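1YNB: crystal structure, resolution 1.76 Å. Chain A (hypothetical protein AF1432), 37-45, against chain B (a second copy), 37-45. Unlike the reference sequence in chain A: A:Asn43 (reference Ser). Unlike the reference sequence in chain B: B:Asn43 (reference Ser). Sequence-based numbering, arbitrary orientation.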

# COMPACT_ATOMS: atom_id res chain seq x y z
N GLU A 37 -7.03 -8.06 -4.27
CA GLU A 37 -7.46 -6.91 -3.46
C GLU A 37 -8.56 -7.37 -2.48
O GLU A 37 -9.29 -8.35 -2.73
N SER A 38 -8.71 -6.64 -1.37
CA SER A 38 -9.73 -6.95 -0.37
C SER A 38 -10.94 -6.04 -0.71
O SER A 38 -10.82 -5.09 -1.51
N VAL A 39 -12.09 -6.35 -0.14
CA VAL A 39 -13.28 -5.51 -0.37
C VAL A 39 -12.95 -4.07 0.11
O VAL A 39 -13.27 -3.09 -0.56
N ALA A 40 -12.31 -3.96 1.27
CA ALA A 40 -11.82 -2.66 1.77
C ALA A 40 -11.02 -1.86 0.72
O ALA A 40 -11.24 -0.64 0.54
N GLU A 41 -10.06 -2.50 0.03
CA GLU A 41 -9.28 -1.82 -0.99
C GLU A 41 -10.14 -1.37 -2.19
O GLU A 41 -9.93 -0.29 -2.75
N HIS A 42 -11.08 -2.23 -2.61
CA HIS A 42 -12.01 -1.87 -3.70
C HIS A 42 -12.81 -0.58 -3.28
O HIS A 42 -12.89 0.36 -4.06
N ASN A 43 -13.37 -0.57 -2.07
CA ASN A 43 -14.18 0.58 -1.58
C ASN A 43 -13.34 1.85 -1.47
O ASN A 43 -13.81 2.96 -1.74
N PHE A 44 -12.10 1.68 -1.02
CA PHE A 44 -11.19 2.80 -0.92
C PHE A 44 -11.07 3.51 -2.25
O PHE A 44 -11.30 4.72 -2.34
N ARG A 45 -10.66 2.77 -3.29
CA ARG A 45 -10.47 3.45 -4.54
C ARG A 45 -11.80 3.84 -5.19
O ARG A 45 -11.85 4.87 -5.87
N GLU B 37 -2.01 -5.14 6.77
CA GLU B 37 -2.95 -4.29 6.05
C GLU B 37 -2.16 -3.36 5.11
O GLU B 37 -0.98 -3.04 5.36
N SER B 38 -2.80 -2.89 4.04
CA SER B 38 -2.19 -1.97 3.09
C SER B 38 -2.56 -0.54 3.54
O SER B 38 -3.41 -0.40 4.43
N VAL B 39 -1.92 0.46 2.96
CA VAL B 39 -2.27 1.87 3.29
C VAL B 39 -3.73 2.11 2.87
O VAL B 39 -4.54 2.70 3.62
N ALA B 40 -4.11 1.64 1.68
CA ALA B 40 -5.52 1.72 1.26
C ALA B 40 -6.49 1.16 2.33
O ALA B 40 -7.57 1.76 2.56
N GLU B 41 -6.19 0.01 2.94
CA GLU B 41 -7.08 -0.55 3.97
C GLU B 41 -7.13 0.32 5.22
O GLU B 41 -8.19 0.48 5.83
N HIS B 42 -5.98 0.87 5.61
CA HIS B 42 -5.93 1.79 6.76
C HIS B 42 -6.85 3.01 6.46
O HIS B 42 -7.69 3.38 7.29
N ASN B 43 -6.68 3.63 5.30
CA ASN B 43 -7.49 4.81 4.91
C ASN B 43 -8.99 4.50 4.84
O ASN B 43 -9.83 5.34 5.20
N PHE B 44 -9.33 3.32 4.30
CA PHE B 44 -10.72 2.89 4.24
C PHE B 44 -11.34 2.94 5.62
O PHE B 44 -12.38 3.59 5.83
N ARG B 45 -10.74 2.22 6.58
CA ARG B 45 -11.40 2.22 7.88
C ARG B 45 -11.26 3.56 8.61
O ARG B 45 -12.15 3.94 9.37

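The first helical turns of two copies of AF1432 pack against each other, each preceded by a serine cap; the axes of the 39-45 helices come within 8.3 Å and cross at 72°, and the contact is symmetric, so that each interaction made by chain A is returned by chain B. Together the two stretches bury 464 Å². The walk along chain A begins with A:Glu37, whose CA-to-CB bond points sideways; its side chain (chi1 p) makes no contact with the chain B stretch, and its carboxylate is hydrogen-bonded elsewhere in the structure. A:Ser38, at the N-cap position, points toward chain B with chi1 in p, a setting that lets one hydroxyl do two jobs. Its OG accepts from A:Glu41 N (3.2 Å), capping the first turn of the helix, and donates across the interface to B:Glu41 OE2 in a short bond of 2.5 Å. The backbone of the same residue is held as well, A:Ser38 N donating to A:Glu41 OE1 at 2.9 Å. A:Val39 (chi1 t) lies sideways and makes no contact with the partner stretch. A:Ala40 points toward it and, being small, lets the B:Phe44 ring lie close to the helix backbone: A:Ala40 CA sits 4.0 Å from the ring centroid and 10° off the ring normal, a CH-pi contact over the face, while A:Ala40 CB reaches B:Phe44 CD2 at 3.6 Å. The same methyl also touches the aliphatic part of B:Glu41, with A:Ala40 CB 4.0 Å from B:Glu41 CG. A:Glu41 leaves its helix sideways, but chi1 m and chi2 t bring its end nearer to chain B. Its carboxylate joins the two caps: A:Glu41 OE1 takes the A:Ser38 N bond already described, and A:Glu41 OE2 accepts from B:Ser38 OG at 2.6 Å. The two glutamates come closest at their CG atoms, A:Glu41 CG to B:Glu41 CG being 3.4 Å, and their like-charged oxygens A:Glu41 OE2 and B:Glu41 OE2 are only 3.6 Å apart; each of these oxygens accepts from a serine hydroxyl of the other chain, an arrangement that can be expected to ease the repulsion. A:His42 (chi1 t) is out of reach of the chain B stretch, and both of its ring nitrogens are hydrogen-bonded elsewhere. A:Asn43, which differs from the reference sequence, points toward chain B with chi1 m; its A:Asn43 CB packs 3.5 Å from B:Phe44 CE1, whereas its ND2 is hydrogen-bonded elsewhere. A:Phe44 (chi1 t, chi2 74°) points in and has the largest covered area on the chain A side, 81 Å². One face of its ring covers B:Ala40 CA, 4.0 Å from the centroid; A:Phe44 CD2 meets B:Ala40 CB at 3.5 Å, and A:Phe44 CE1 lies 3.5 Å from B:Asn43 CB. At their bases the two phenylalanines also adjoin, A:Phe44 CB to B:Phe44 CB at 4.4 Å. A:Arg45 starts sideways and its end leads away, its guanidinium hydrogen-bonded elsewhere.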

# COMPACT_ATOMS: atom_id res chain seq x y z
CB GLU A 37 -8.03 -5.83 -4.40
CG GLU A 37 -8.96 -6.39 -5.49
CD GLU A 37 -10.16 -5.48 -5.79
OE1 GLU A 37 -11.07 -5.94 -6.52
OE2 GLU A 37 -10.16 -4.31 -5.31
CB SER A 38 -9.23 -6.62 1.06
OG SER A 38 -8.97 -5.23 1.19
CB VAL A 39 -14.47 -6.08 0.38
CG1 VAL A 39 -15.68 -5.09 0.28
CG2 VAL A 39 -14.86 -7.41 -0.27
CB ALA A 40 -10.93 -2.89 3.04
CB GLU A 41 -8.12 -2.72 -1.44
CG GLU A 41 -7.07 -2.84 -0.30
CD GLU A 41 -6.06 -3.96 -0.53
OE1 GLU A 41 -6.41 -4.94 -1.23
OE2 GLU A 41 -4.94 -3.86 0.02
CB HIS A 42 -13.00 -3.02 -3.94
CG HIS A 42 -14.21 -2.64 -4.74
ND1 HIS A 42 -14.12 -2.15 -6.02
CD2 HIS A 42 -15.53 -2.67 -4.44
CE1 HIS A 42 -15.34 -1.89 -6.48
NE2 HIS A 42 -16.21 -2.20 -5.54
CB ASN A 43 -14.73 0.28 -0.20
CG ASN A 43 -15.69 -0.89 -0.19
OD1 ASN A 43 -15.81 -1.59 0.82
ND2 ASN A 43 -16.40 -1.10 -1.30
CB PHE A 44 -9.78 2.31 -0.48
CG PHE A 44 -8.69 3.35 -0.63
CD1 PHE A 44 -8.60 4.45 0.26
CD2 PHE A 44 -7.75 3.26 -1.68
CE1 PHE A 44 -7.62 5.40 0.11
CE2 PHE A 44 -6.74 4.23 -1.84
CZ PHE A 44 -6.69 5.32 -0.93
CB ARG A 45 -9.61 2.64 -5.52
CG ARG A 45 -9.30 3.44 -6.77
CD ARG A 45 -8.12 2.94 -7.57
NE ARG A 45 -8.32 1.56 -8.05
CZ ARG A 45 -7.52 0.97 -8.94
NH1 ARG A 45 -6.49 1.62 -9.44
NH2 ARG A 45 -7.73 -0.29 -9.29
CB GLU B 37 -3.72 -3.40 7.07
CG GLU B 37 -2.80 -2.82 8.13
CD GLU B 37 -3.21 -1.39 8.57
OE1 GLU B 37 -2.43 -0.77 9.31
OE2 GLU B 37 -4.30 -0.93 8.19
CB SER B 38 -2.73 -2.20 1.65
OG SER B 38 -4.14 -1.96 1.55
CB VAL B 39 -1.31 2.85 2.60
CG1 VAL B 39 -1.78 4.35 2.84
CG2 VAL B 39 0.07 2.67 3.23
CB ALA B 40 -5.72 0.93 -0.06
CB GLU B 41 -6.63 -1.97 4.33
CG GLU B 41 -6.98 -2.93 3.14
CD GLU B 41 -6.33 -4.30 3.26
OE1 GLU B 41 -5.26 -4.43 3.91
OE2 GLU B 41 -6.89 -5.26 2.66
CB HIS B 42 -4.50 2.29 6.98
CG HIS B 42 -4.43 3.49 7.87
ND1 HIS B 42 -4.83 3.47 9.18
CD2 HIS B 42 -3.96 4.74 7.63
CE1 HIS B 42 -4.62 4.66 9.73
NE2 HIS B 42 -4.09 5.45 8.81
CB ASN B 43 -7.06 5.31 3.55
CG ASN B 43 -5.64 5.79 3.53
OD1 ASN B 43 -5.01 5.76 2.47
ND2 ASN B 43 -5.12 6.25 4.66
CB PHE B 44 -10.82 1.42 3.72
CG PHE B 44 -12.18 0.77 3.90
CD1 PHE B 44 -13.26 1.14 3.08
CD2 PHE B 44 -12.39 -0.20 4.89
CE1 PHE B 44 -14.50 0.56 3.24
CE2 PHE B 44 -13.64 -0.79 5.06
CZ PHE B 44 -14.70 -0.40 4.22
CB ARG B 45 -10.89 1.11 8.79
CG ARG B 45 -11.73 1.00 10.08
CD ARG B 45 -11.67 -0.34 10.76
NE ARG B 45 -10.30 -0.66 11.19
CZ ARG B 45 -10.01 -1.68 12.00
NH1 ARG B 45 -10.98 -2.44 12.45
NH2 ARG B 45 -8.74 -1.95 12.32